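Local structure of acyl-CoA thioesterase II TesB2 (Mycobacterium marinum, 3U0A) at residues 216-221 and 272-277; 200-205 and 251-256; 196-201 and 268-273; 168-173 and 206-211. The protein probably hydrolyses fatty acyl-CoA thioesters to free fatty acids and coenzyme A, as a TesB-type member of the C/M/P thioester hydrolase family. All coordinates share one frame; numbering follows the deposited sequence.

Contact 1 of 4, residues 216-221 and 272-277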
loop_
_atom_site.group_PDB
_atom_site.type_symbol
_atom_site.label_atom_id
_atom_site.label_comp_id
_atom_site.label_asym_id
_atom_site.label_seq_id
_atom_site.Cartn_x
_atom_site.Cartn_y
_atom_site.Cartn_z
ATOM N N LEU A 216 16.371 19.191 -4.012
ATOM C CA LEU A 216 15.054 18.522 -4.113
ATOM C C LEU A 216 13.911 19.147 -3.320
ATOM O O LEU A 216 14.104 19.664 -2.244
ATOM C CB LEU A 216 15.154 17.061 -3.688
ATOM C CG LEU A 216 15.673 16.053 -4.695
ATOM C CD1 LEU A 216 15.702 14.689 -4.026
ATOM C CD2 LEU A 216 14.793 16.052 -5.931
ATOM N N GLN A 217 12.715 19.069 -3.879
ATOM C CA GLN A 217 11.478 19.258 -3.129
ATOM C C GLN A 217 10.986 17.881 -2.671
ATOM O O GLN A 217 10.686 17.005 -3.467
ATOM C CB GLN A 217 10.412 19.931 -3.979
ATOM C CG GLN A 217 10.573 21.431 -4.142
ATOM C CD GLN A 217 10.005 21.954 -5.461
ATOM O OE1 GLN A 217 9.401 21.209 -6.254
ATOM N NE2 GLN A 217 10.201 23.243 -5.705
ATOM N N VAL A 218 10.906 17.728 -1.362
ATOM C CA VAL A 218 10.606 16.482 -0.714
ATOM C C VAL A 218 9.336 16.602 0.159
ATOM O O VAL A 218 9.153 17.568 0.906
ATOM C CB VAL A 218 11.807 16.064 0.147
ATOM C CG1 VAL A 218 11.364 15.126 1.251
ATOM C CG2 VAL A 218 12.880 15.434 -0.722
ATOM N N ALA A 219 8.471 15.601 0.038
ATOM C CA ALA A 219 7.221 15.514 0.791
ATOM C C ALA A 219 6.796 14.060 0.867
ATOM O O ALA A 219 7.238 13.250 0.081
ATOM C CB ALA A 219 6.127 16.345 0.132
ATOM N N SER A 220 5.977 13.740 1.857
ATOM C CA SER A 220 5.302 12.456 1.932
ATOM C C SER A 220 3.990 12.603 1.167
ATOM O O SER A 220 3.221 13.502 1.439
ATOM C CB SER A 220 5.051 12.040 3.411
ATOM O OG SER A 220 6.232 11.774 4.109
ATOM N N LEU A 221 3.740 11.727 0.220
ATOM C CA LEU A 221 2.466 11.706 -0.513
ATOM C C LEU A 221 1.436 10.735 0.114
ATOM O O LEU A 221 0.240 11.019 0.206
ATOM C CB LEU A 221 2.745 11.324 -1.967
ATOM C CG LEU A 221 3.711 12.232 -2.718
ATOM C CD1 LEU A 221 3.997 11.692 -4.111
ATOM C CD2 LEU A 221 3.135 13.639 -2.818
ATOM N N GLY A 272 6.791 9.279 -1.975
ATOM C CA GLY A 272 7.077 10.652 -1.616
ATOM C C GLY A 272 7.318 11.537 -2.826
ATOM O O GLY A 272 7.583 11.061 -3.932
ATOM N N LEU A 273 7.215 12.839 -2.609
ATOM C CA LEU A 273 7.691 13.817 -3.570
ATOM C C LEU A 273 9.205 13.816 -3.514
ATOM O O LEU A 273 9.768 13.803 -2.446
ATOM C CB LEU A 273 7.134 15.212 -3.242
ATOM C CG LEU A 273 7.360 16.307 -4.274
ATOM C CD1 LEU A 273 6.525 16.070 -5.522
ATOM C CD2 LEU A 273 7.047 17.638 -3.624
ATOM N N THR A 274 9.861 13.756 -4.670
ATOM C CA THR A 274 11.292 13.939 -4.742
ATOM C C THR A 274 11.561 14.657 -6.049
ATOM O O THR A 274 12.048 14.082 -7.022
ATOM C CB THR A 274 12.071 12.627 -4.623
ATOM O OG1 THR A 274 11.590 11.723 -5.592
ATOM C CG2 THR A 274 11.943 12.004 -3.239
ATOM N N ARG A 275 11.223 15.943 -6.017
ATOM C CA ARG A 275 11.063 16.770 -7.193
ATOM C C ARG A 275 12.139 17.861 -7.398
ATOM O O ARG A 275 12.449 18.628 -6.505
ATOM C CB ARG A 275 9.677 17.433 -7.151
ATOM C CG ARG A 275 9.313 18.255 -8.386
ATOM C CD ARG A 275 7.864 18.665 -8.349
ATOM N NE ARG A 275 7.639 19.572 -7.224
ATOM C CZ ARG A 275 6.465 19.890 -6.686
ATOM N NH1 ARG A 275 6.447 20.736 -5.657
ATOM N NH2 ARG A 275 5.325 19.371 -7.133
ATOM N N TYR A 276 12.678 17.899 -8.614
ATOM C CA TYR A 276 13.491 19.012 -9.089
ATOM C C TYR A 276 12.633 20.286 -9.312
ATOM O O TYR A 276 11.593 20.250 -9.983
ATOM C CB TYR A 276 14.201 18.651 -10.402
ATOM C CG TYR A 276 15.251 17.539 -10.320
ATOM C CD1 TYR A 276 15.957 17.281 -9.127
ATOM C CD2 TYR A 276 15.580 16.765 -11.455
ATOM C CE1 TYR A 276 16.918 16.282 -9.056
ATOM C CE2 TYR A 276 16.543 15.762 -11.383
ATOM C CZ TYR A 276 17.207 15.531 -10.174
ATOM O OH TYR A 276 18.179 14.564 -10.037
ATOM N N PRO A 277 13.080 21.411 -8.752
ATOM C CA PRO A 277 12.463 22.676 -9.120
ATOM C C PRO A 277 12.481 22.797 -10.638
ATOM O O PRO A 277 13.332 22.193 -11.295
ATOM C CB PRO A 277 13.382 23.729 -8.471
ATOM C CG PRO A 277 14.083 23.004 -7.368
ATOM C CD PRO A 277 14.248 21.592 -7.870
#
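Strand 217-220 runs antiparallel to strand 272-275, with the two short axes at 174° and 4.3 Å apart at closest approach. The backbone hydrogen bonds are best formed at the pair Q217/R275: Q217 N lies 2.7 Å from R275 O and R275 N 2.8 Å from Q217 O, both bonds almost straight and each donor in the plane of its carbonyl. The next such pair, A219/L273, is uneven. L273 N comes to A219 O at 2.7 Å from above the carbonyl plane, while the return bond from A219 N to L273 O is weak at 3.3 Å.

The side chains of Q217 and R275 cross obliquely on the face that also carries A219 and L273. R275 leaves with CG anti to the backbone N and bends at chi3 (65°). This turn brings NE to Q217 OE1 at 2.6 Å, nearly along the C=O axis and within the guanidinium plane; NH1 adds a weak bond to the same oxygen. The amide stands 87° to the guanidinium, one face of which receives L273 CD2 near its rim.

Packing is looser on the opposite face, where exposed V218 brings CG2 to 4.4 Å from T274 CG2. Beyond the strand pairing, L216 CD2 meets the Y276 ring obliquely, 3.6 Å from CD1.

F89 of the second subunit packs on L273, and Q114 OE1 of that subunit takes R275 NH2, while Q217 OE1 takes NE and, weakly, NH1. Together these bonds should fix the rotation of the guanidinium. All run to neutral amide oxygens, so they probably orient its charge without cancelling it.

Contact 2 of 4, residues 200-205 and 251-256. With SO4 (sulfate ion), chain L.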
loop_
_atom_site.group_PDB
_atom_site.type_symbol
_atom_site.label_atom_id
_atom_site.label_comp_id
_atom_site.label_asym_id
_atom_site.label_seq_id
_atom_site.Cartn_x
_atom_site.Cartn_y
_atom_site.Cartn_z
ATOM N N THR A 200 11.265 7.849 8.783
ATOM C CA THR A 200 12.521 7.225 8.298
ATOM C C THR A 200 12.500 6.523 6.966
ATOM O O THR A 200 13.528 6.439 6.362
ATOM C CB THR A 200 13.057 6.201 9.301
ATOM O OG1 THR A 200 12.143 5.099 9.383
ATOM C CG2 THR A 200 13.220 6.853 10.644
ATOM N N LEU A 201 11.381 5.996 6.507
ATOM C CA LEU A 201 11.409 5.210 5.257
ATOM C C LEU A 201 11.785 5.980 4.008
ATOM O O LEU A 201 12.588 5.505 3.267
ATOM C CB LEU A 201 10.099 4.483 4.994
ATOM C CG LEU A 201 10.058 3.510 3.818
ATOM C CD1 LEU A 201 11.084 2.395 3.942
ATOM C CD2 LEU A 201 8.659 2.920 3.760
ATOM N N LEU A 202 11.231 7.154 3.787
ATOM C CA LEU A 202 11.429 7.856 2.523
ATOM C C LEU A 202 12.890 8.265 2.290
ATOM O O LEU A 202 13.304 8.510 1.137
ATOM C CB LEU A 202 10.485 9.070 2.396
ATOM C CG LEU A 202 9.079 8.745 1.848
ATOM C CD1 LEU A 202 8.131 9.958 1.916
ATOM C CD2 LEU A 202 9.170 8.201 0.425
ATOM N N GLY A 203 13.662 8.326 3.381
ATOM C CA GLY A 203 15.131 8.483 3.316
ATOM C C GLY A 203 15.804 7.445 2.410
ATOM O O GLY A 203 16.803 7.732 1.767
ATOM N N SER A 204 15.247 6.242 2.339
ATOM C CA SER A 204 15.843 5.161 1.531
ATOM C C SER A 204 15.878 5.485 0.018
ATOM O O SER A 204 16.708 4.917 -0.722
ATOM C CB SER A 204 15.125 3.821 1.765
ATOM O OG SER A 204 13.801 3.824 1.248
ATOM N N ALA A 205 14.983 6.378 -0.419
ATOM C CA ALA A 205 14.985 6.876 -1.779
ATOM C C ALA A 205 16.260 7.686 -2.087
ATOM O O ALA A 205 16.668 7.719 -3.248
ATOM C CB ALA A 205 13.736 7.707 -2.066
ATOM N N ALA A 251 9.283 9.143 -5.698
ATOM C CA ALA A 251 10.099 8.016 -5.325
ATOM C C ALA A 251 9.193 7.086 -4.564
ATOM O O ALA A 251 8.415 7.520 -3.748
ATOM C CB ALA A 251 11.273 8.449 -4.460
ATOM N N LEU A 252 9.295 5.801 -4.833
ATOM C CA LEU A 252 8.580 4.827 -4.091
ATOM C C LEU A 252 9.550 4.145 -3.179
ATOM O O LEU A 252 10.693 3.880 -3.552
ATOM C CB LEU A 252 7.968 3.808 -5.023
ATOM C CG LEU A 252 6.967 2.853 -4.398
ATOM C CD1 LEU A 252 5.799 3.645 -3.806
ATOM C CD2 LEU A 252 6.526 1.850 -5.449
ATOM N N THR A 253 9.079 3.868 -1.967
ATOM C CA THR A 253 9.843 3.130 -0.980
ATOM C C THR A 253 8.972 2.058 -0.307
ATOM O O THR A 253 7.749 2.008 -0.435
ATOM C CB THR A 253 10.498 4.091 0.040
ATOM O OG1 THR A 253 9.500 4.746 0.840
ATOM C CG2 THR A 253 11.357 5.140 -0.699
ATOM N N HIS A 254 9.655 1.172 0.392
ATOM C CA HIS A 254 9.084 -0.099 0.808
ATOM C C HIS A 254 9.895 -0.675 1.914
ATOM O O HIS A 254 11.143 -0.681 1.830
ATOM C CB HIS A 254 9.124 -1.079 -0.351
ATOM C CG HIS A 254 8.759 -2.481 0.044
ATOM N ND1 HIS A 254 7.498 -2.849 0.287
ATOM C CD2 HIS A 254 9.558 -3.608 0.286
ATOM C CE1 HIS A 254 7.472 -4.154 0.640
ATOM N NE2 HIS A 254 8.736 -4.612 0.642
ATOM N N GLY A 255 9.234 -1.218 2.933
ATOM C CA GLY A 255 9.985 -1.938 3.927
ATOM C C GLY A 255 9.255 -2.964 4.741
ATOM O O GLY A 255 8.034 -2.991 4.743
ATOM N N LYS A 256 10.045 -3.785 5.446
ATOM C CA LYS A 256 9.552 -4.803 6.362
ATOM C C LYS A 256 10.241 -4.637 7.701
ATOM O O LYS A 256 11.392 -4.281 7.772
ATOM C CB LYS A 256 9.851 -6.200 5.840
ATOM C CG LYS A 256 9.701 -6.350 4.355
ATOM C CD LYS A 256 9.308 -7.773 4.000
ATOM C CE LYS A 256 9.002 -7.905 2.501
ATOM N NZ LYS A 256 10.227 -7.845 1.647
HETATM S S SO4 L . 10.898 -7.314 -2.204
HETATM O O1 SO4 L . 9.598 -7.019 -1.522
HETATM O O2 SO4 L . 10.801 -6.989 -3.692
HETATM O O3 SO4 L . 11.976 -6.548 -1.492
HETATM O O4 SO4 L . 11.136 -8.800 -2.069
#
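T253 projects from strand 251-256 into the turn formed by 200-205, where four side chains meet it: L201, L202, S204 and A205. L201 slides past it in the opposite direction: with CG anti to the backbone N (chi1 -173°), the branch point comes to 3.3 Å from T253 OG1, while CD1 continues over the strand to 3.7 Å from H254 O. L202 instead crosses T253 at about a right angle, placing CD2 3.5 Å from the same OG1. The hydroxyl is therefore walled by leucine carbons, and its polar need is met elsewhere, by a hydrogen bond to Q270 O on the adjoining strand.

With OG1 set between backbone N and carbonyl carbon (chi1 67°), the methyl CG2 of T253 is turned the other way, 3.4 Å from S204 OG and 3.8 Å from A205 CB. That serine hydroxyl donates to L201 O at 2.9 Å, nearly along the C=O axis, and S204 N donates to the same oxygen, so two bonds tie the 3-10 segment together. At the far end A205 CB and A251 CB touch at 3.5 Å, methyl to methyl.

H254 points from the reverse side of the strand. Its ring meets H254 of the second subunit, so in this assembly that side faces a subunit boundary; NE2 lies 3.3 Å from O1 of a sulfate ion, to which K256 NZ makes a weak bond.

The packing of this antiparallel strand against the turn that follows helix 186-200 is typical of the hotdog fold, in which an antiparallel sheet wraps round a central helix.

Contact 3 of 4, residues 196-201 and 268-273; sequences MSDLTL and VMQEGL
Helix 196-200 lies across strand 268-273 at a signed crossing angle of -40°, its short axis coming no nearer than 10.2 Å. The nearest CA pairs are S197 with V268 and L201 with Q270; the backbones stay apart, and side chains and two waters bridge them.

S197 OG donates to the first water at 2.6 Å, and the water donates to D198 OD1 at 2.8 Å and to Q270 OE1 at 2.5 Å: three bonds hold one buried molecule. Q270 reaches it with CG anti to the backbone N (chi1 176°) and an extended chain; its amide plane is turned 52° from the D198 carboxylate. A second water takes a weak bond from Q270 NE2 and donates to D198 O at 2.6 Å. Beside this polar patch the contact is apolar, with L201 CD2 lying 3.8 Å from V268 CG1 as the two side chains pass in opposite directions.

D198, Q270 and S220, whose OG lies 2.5 Å from the second water, probably correspond to the Asp-Gln-Thr/Ser triad that holds the hydrolytic water in TesB, although the geometry alone does not establish that role here.

Neighbouring strands complete the site: Y239 of strand 237-247 bonds S197 OG, and H223 ND1 of strand 217-227 bonds D198 OD1. Strand 268-273 itself is paired with strand 250-259 through T253 and with strand 217-227 through A224.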
loop_
_atom_site.group_PDB
_atom_site.type_symbol
_atom_site.label_atom_id
_atom_site.label_comp_id
_atom_site.label_asym_id
_atom_site.label_seq_id
_atom_site.Cartn_x
_atom_site.Cartn_y
_atom_site.Cartn_z
ATOM N N MET A 196 7.640 6.120 13.532
ATOM C CA MET A 196 9.059 6.046 13.127
ATOM C C MET A 196 9.238 5.757 11.649
ATOM O O MET A 196 10.164 6.286 11.039
ATOM C CB MET A 196 9.837 5.046 13.951
ATOM C CG MET A 196 10.122 5.552 15.352
ATOM S SD MET A 196 11.445 6.764 15.393
ATOM C CE MET A 196 12.880 5.759 14.983
ATOM N N SER A 197 8.345 4.939 11.065
ATOM C CA SER A 197 8.374 4.694 9.611
ATOM C C SER A 197 8.062 5.991 8.846
ATOM O O SER A 197 8.780 6.385 7.945
ATOM C CB SER A 197 7.410 3.576 9.185
ATOM O OG SER A 197 7.222 3.535 7.773
ATOM N N ASP A 198 7.019 6.680 9.250
ATOM C CA ASP A 198 6.762 7.974 8.649
ATOM C C ASP A 198 7.947 8.964 8.734
ATOM O O ASP A 198 8.024 9.859 7.903
ATOM C CB ASP A 198 5.467 8.594 9.215
ATOM C CG ASP A 198 4.209 7.971 8.606
ATOM O OD1 ASP A 198 4.329 7.316 7.545
ATOM O OD2 ASP A 198 3.118 8.120 9.193
ATOM N N LEU A 199 8.847 8.799 9.720
ATOM C CA LEU A 199 10.043 9.662 9.850
ATOM C C LEU A 199 11.214 9.153 9.064
ATOM O O LEU A 199 12.074 9.935 8.723
ATOM C CB LEU A 199 10.528 9.815 11.295
ATOM C CG LEU A 199 9.543 10.401 12.294
ATOM C CD1 LEU A 199 10.217 10.776 13.612
ATOM C CD2 LEU A 199 8.796 11.600 11.721
ATOM N N THR A 200 11.265 7.849 8.783
ATOM C CA THR A 200 12.521 7.225 8.298
ATOM C C THR A 200 12.500 6.523 6.966
ATOM O O THR A 200 13.528 6.439 6.362
ATOM C CB THR A 200 13.057 6.201 9.301
ATOM O OG1 THR A 200 12.143 5.099 9.383
ATOM C CG2 THR A 200 13.220 6.853 10.644
ATOM N N LEU A 201 11.381 5.996 6.507
ATOM C CA LEU A 201 11.409 5.210 5.257
ATOM C C LEU A 201 11.785 5.980 4.008
ATOM O O LEU A 201 12.588 5.505 3.267
ATOM C CB LEU A 201 10.099 4.483 4.994
ATOM C CG LEU A 201 10.058 3.510 3.818
ATOM C CD1 LEU A 201 11.084 2.395 3.942
ATOM C CD2 LEU A 201 8.659 2.920 3.760
ATOM N N VAL A 268 5.498 -2.049 4.988
ATOM C CA VAL A 268 5.096 -0.686 4.657
ATOM C C VAL A 268 5.488 -0.366 3.230
ATOM O O VAL A 268 6.564 -0.747 2.786
ATOM C CB VAL A 268 5.778 0.382 5.553
ATOM C CG1 VAL A 268 5.354 1.776 5.135
ATOM C CG2 VAL A 268 5.489 0.161 7.038
ATOM N N MET A 269 4.610 0.340 2.524
ATOM C CA MET A 269 4.954 1.018 1.275
ATOM C C MET A 269 4.579 2.481 1.396
ATOM O O MET A 269 3.539 2.788 1.947
ATOM C CB MET A 269 4.179 0.417 0.146
ATOM C CG MET A 269 4.729 -0.920 -0.274
ATOM S SD MET A 269 5.878 -0.560 -1.590
ATOM C CE MET A 269 4.933 -1.072 -3.015
ATOM N N GLN A 270 5.426 3.364 0.864
ATOM C CA GLN A 270 5.217 4.795 0.912
ATOM C C GLN A 270 5.842 5.460 -0.287
ATOM O O GLN A 270 6.984 5.173 -0.663
ATOM C CB GLN A 270 5.821 5.354 2.188
ATOM C CG GLN A 270 5.787 6.860 2.373
ATOM C CD GLN A 270 6.004 7.251 3.835
ATOM O OE1 GLN A 270 6.864 6.675 4.502
ATOM N NE2 GLN A 270 5.222 8.201 4.346
ATOM N N GLU A 271 5.059 6.339 -0.900
ATOM C CA GLU A 271 5.538 7.161 -1.992
ATOM C C GLU A 271 5.775 8.601 -1.460
ATOM O O GLU A 271 5.043 9.076 -0.594
ATOM C CB GLU A 271 4.531 7.131 -3.138
ATOM C CG GLU A 271 5.034 7.818 -4.390
ATOM C CD GLU A 271 4.123 7.613 -5.595
ATOM O OE1 GLU A 271 2.863 7.809 -5.471
ATOM O OE2 GLU A 271 4.691 7.263 -6.669
ATOM N N GLY A 272 6.791 9.279 -1.975
ATOM C CA GLY A 272 7.077 10.652 -1.616
ATOM C C GLY A 272 7.318 11.537 -2.826
ATOM O O GLY A 272 7.583 11.061 -3.932
ATOM N N LEU A 273 7.215 12.839 -2.609
ATOM C CA LEU A 273 7.691 13.817 -3.570
ATOM C C LEU A 273 9.205 13.816 -3.514
ATOM O O LEU A 273 9.768 13.803 -2.446
ATOM C CB LEU A 273 7.134 15.212 -3.242
ATOM C CG LEU A 273 7.360 16.307 -4.274
ATOM C CD1 LEU A 273 6.525 16.070 -5.522
ATOM C CD2 LEU A 273 7.047 17.638 -3.624
HETATM O O HOH W 1 6.017 5.395 6.449
HETATM O O HOH W 2 6.141 10.475 6.229
#

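Contact 4 of 4, residues 168-173 and 206-211. With SO4 (sulfate ion), chain L.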
loop_
_atom_site.group_PDB
_atom_site.type_symbol
_atom_site.label_atom_id
_atom_site.label_comp_id
_atom_site.label_asym_id
_atom_site.label_seq_id
_atom_site.Cartn_x
_atom_site.Cartn_y
_atom_site.Cartn_z
ATOM N N LYS A 168 19.060 -4.586 -7.018
ATOM C CA LYS A 168 18.441 -3.510 -6.256
ATOM C C LYS A 168 19.229 -2.213 -6.321
ATOM O O LYS A 168 20.445 -2.185 -6.053
ATOM C CB LYS A 168 18.287 -3.925 -4.790
ATOM C CG LYS A 168 17.373 -5.123 -4.626
ATOM C CD LYS A 168 16.312 -4.897 -3.576
ATOM C CE LYS A 168 15.157 -5.892 -3.755
ATOM N NZ LYS A 168 13.892 -5.465 -3.047
ATOM N N ALA A 169 18.527 -1.136 -6.629
ATOM C CA ALA A 169 19.172 0.175 -6.744
ATOM C C ALA A 169 19.532 0.825 -5.376
ATOM O O ALA A 169 20.547 1.515 -5.256
ATOM C CB ALA A 169 18.282 1.117 -7.551
ATOM N N SER A 170 18.724 0.592 -4.353
ATOM C CA SER A 170 18.714 1.478 -3.230
ATOM C C SER A 170 18.108 0.802 -2.022
ATOM O O SER A 170 16.888 0.726 -1.886
ATOM C CB SER A 170 17.904 2.713 -3.619
ATOM O OG SER A 170 18.188 3.813 -2.793
ATOM N N GLN A 171 18.971 0.312 -1.142
ATOM C CA GLN A 171 18.559 -0.396 0.070
ATOM C C GLN A 171 19.076 0.372 1.249
ATOM O O GLN A 171 20.120 1.033 1.184
ATOM C CB GLN A 171 19.149 -1.839 0.153
ATOM C CG GLN A 171 18.477 -2.859 -0.752
ATOM C CD GLN A 171 19.262 -4.158 -0.850
ATOM O OE1 GLN A 171 19.851 -4.462 -1.892
ATOM N NE2 GLN A 171 19.271 -4.933 0.231
ATOM N N GLN A 172 18.359 0.247 2.348
ATOM C CA GLN A 172 18.849 0.774 3.592
ATOM C C GLN A 172 18.312 -0.039 4.758
ATOM O O GLN A 172 17.166 -0.453 4.741
ATOM C CB GLN A 172 18.474 2.231 3.711
ATOM C CG GLN A 172 18.632 2.768 5.106
ATOM C CD GLN A 172 18.645 4.273 5.147
ATOM O OE1 GLN A 172 19.722 4.852 5.188
ATOM N NE2 GLN A 172 17.463 4.922 5.115
ATOM N N GLN A 173 19.165 -0.282 5.751
ATOM C CA GLN A 173 18.767 -0.982 6.964
ATOM C C GLN A 173 19.020 -0.144 8.196
ATOM O O GLN A 173 20.130 0.364 8.387
ATOM C CB GLN A 173 19.466 -2.337 7.047
ATOM C CG GLN A 173 18.756 -3.364 6.182
ATOM C CD GLN A 173 19.598 -4.574 5.868
ATOM O OE1 GLN A 173 20.786 -4.625 6.209
ATOM N NE2 GLN A 173 18.989 -5.569 5.226
ATOM N N GLN A 206 16.895 8.292 -1.061
ATOM C CA GLN A 206 18.004 9.221 -1.310
ATOM C C GLN A 206 19.388 8.596 -1.242
ATOM O O GLN A 206 20.383 9.303 -1.372
ATOM C CB GLN A 206 17.951 10.451 -0.383
ATOM C CG GLN A 206 16.618 11.205 -0.364
ATOM C CD GLN A 206 16.178 11.650 -1.744
ATOM O OE1 GLN A 206 17.005 12.055 -2.594
ATOM N NE2 GLN A 206 14.868 11.578 -1.987
ATOM N N VAL A 207 19.449 7.280 -1.076
ATOM C CA VAL A 207 20.713 6.636 -0.718
ATOM C C VAL A 207 21.764 6.860 -1.796
ATOM O O VAL A 207 22.927 7.181 -1.482
ATOM C CB VAL A 207 20.499 5.139 -0.462
ATOM C CG1 VAL A 207 21.810 4.380 -0.458
ATOM C CG2 VAL A 207 19.803 4.948 0.872
ATOM N N THR A 208 21.335 6.718 -3.053
ATOM C CA THR A 208 22.204 6.892 -4.221
ATOM C C THR A 208 22.132 8.300 -4.866
ATOM O O THR A 208 22.531 8.471 -6.007
ATOM C CB THR A 208 21.847 5.864 -5.335
ATOM O OG1 THR A 208 20.562 6.186 -5.912
ATOM C CG2 THR A 208 21.866 4.424 -4.793
ATOM N N HIS A 209 21.607 9.294 -4.160
ATOM C CA HIS A 209 21.327 10.598 -4.749
ATOM C C HIS A 209 21.829 11.677 -3.891
ATOM O O HIS A 209 21.289 12.744 -3.877
ATOM C CB HIS A 209 19.835 10.772 -4.893
ATOM C CG HIS A 209 19.217 9.820 -5.853
ATOM N ND1 HIS A 209 19.628 9.718 -7.122
ATOM C CD2 HIS A 209 18.179 8.931 -5.701
ATOM C CE1 HIS A 209 18.917 8.789 -7.747
ATOM N NE2 HIS A 209 18.020 8.303 -6.875
ATOM N N LEU A 210 22.889 11.403 -3.157
ATOM C CA LEU A 210 23.353 12.325 -2.137
ATOM C C LEU A 210 23.898 13.668 -2.717
ATOM O O LEU A 210 23.834 14.704 -2.032
ATOM C CB LEU A 210 24.338 11.613 -1.160
ATOM C CG LEU A 210 23.624 10.515 -0.300
ATOM C CD1 LEU A 210 24.584 9.556 0.440
ATOM C CD2 LEU A 210 22.545 11.091 0.680
ATOM N N ALA A 211 24.349 13.681 -3.972
ATOM C CA ALA A 211 24.755 14.955 -4.606
ATOM C C ALA A 211 23.545 15.855 -4.946
ATOM O O ALA A 211 23.677 17.091 -5.029
ATOM C CB ALA A 211 25.615 14.706 -5.846
HETATM S S SO4 L . 10.898 -7.314 -2.204
HETATM O O1 SO4 L . 9.598 -7.019 -1.522
HETATM O O2 SO4 L . 10.801 -6.989 -3.692
HETATM O O3 SO4 L . 11.976 -6.548 -1.492
HETATM O O4 SO4 L . 11.136 -8.800 -2.069
HETATM O O HOH W 3 18.675 6.122 -3.948
#
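The closest touches between 168-173 and 206-211 are carbon against oxygen. T208 CG2 comes to 3.2 Å from A169 O, and V207 sets CB 3.5 Å from S170 OG. V207 CG2, anti to the carbonyl carbon, extends past the peptide oxygen of Q171 to 4.1 Å from Q172 CB, so the valine lies alongside the start of strand 171-173.

Next to these contacts a water links the S170 hydroxyl to the backbone N and hydroxyl of T208. It donates to S170 OG at 2.6 Å, accepts from T208 N at 2.9 Å and lies 2.7 Å from T208 OG1. S170 OG is turned anti to the backbone N (chi1 -160°), and it also bonds S204 O, which joins the water to the turn preceding 206-211.

In the next shell, a type I beta turn from Q206 to H209, closed by H209 N to Q206 O at 3.0 Å, presents V207 and T208 side by side. T208 OG1 sits above the centre of the H209 ring. Q172 NE2 is held by Q241 OE1 on strand 237-247.

The second subunit borders this surface: H209 NE2 bonds H119 ND1 of that subunit, and D121 of it bonds A169 N. K168 stretches away, its NZ 2.7 Å from O3 of a sulfate ion.

Direct contact here is thus small and mostly methyl or methine carbon against oxygen, and the hydrogen bonding between the segments runs through the shared water, with S170 OG as its meeting point. Because S204 O can only accept, the S170 proton probably goes there, leaving the hydroxyl oxygen to receive the water.

Overall arrangement
All four contacts belong to the C-terminal hotdog half of the chain. Contacts 2 and 3 form its inner part, centres about 5 Å apart: they share T200 and L201, and their strands, 250-259 and 264-275, are paired. Contact 1 continues along strand 264-275, sharing G272 and L273 with contact 3 at about 12 Å between centres. Contact 4 lies outermost, about 9 Å from contact 2 and linked to it by S204 O and S170 OG. In sequence, 168-173 comes first, then 196-221, then 251-277. Helix 186-200 and its loop pack on strands 264-275, 250-259 and the start of 171-178, while contact 1 is strand pairing; every contact reaches the second subunit.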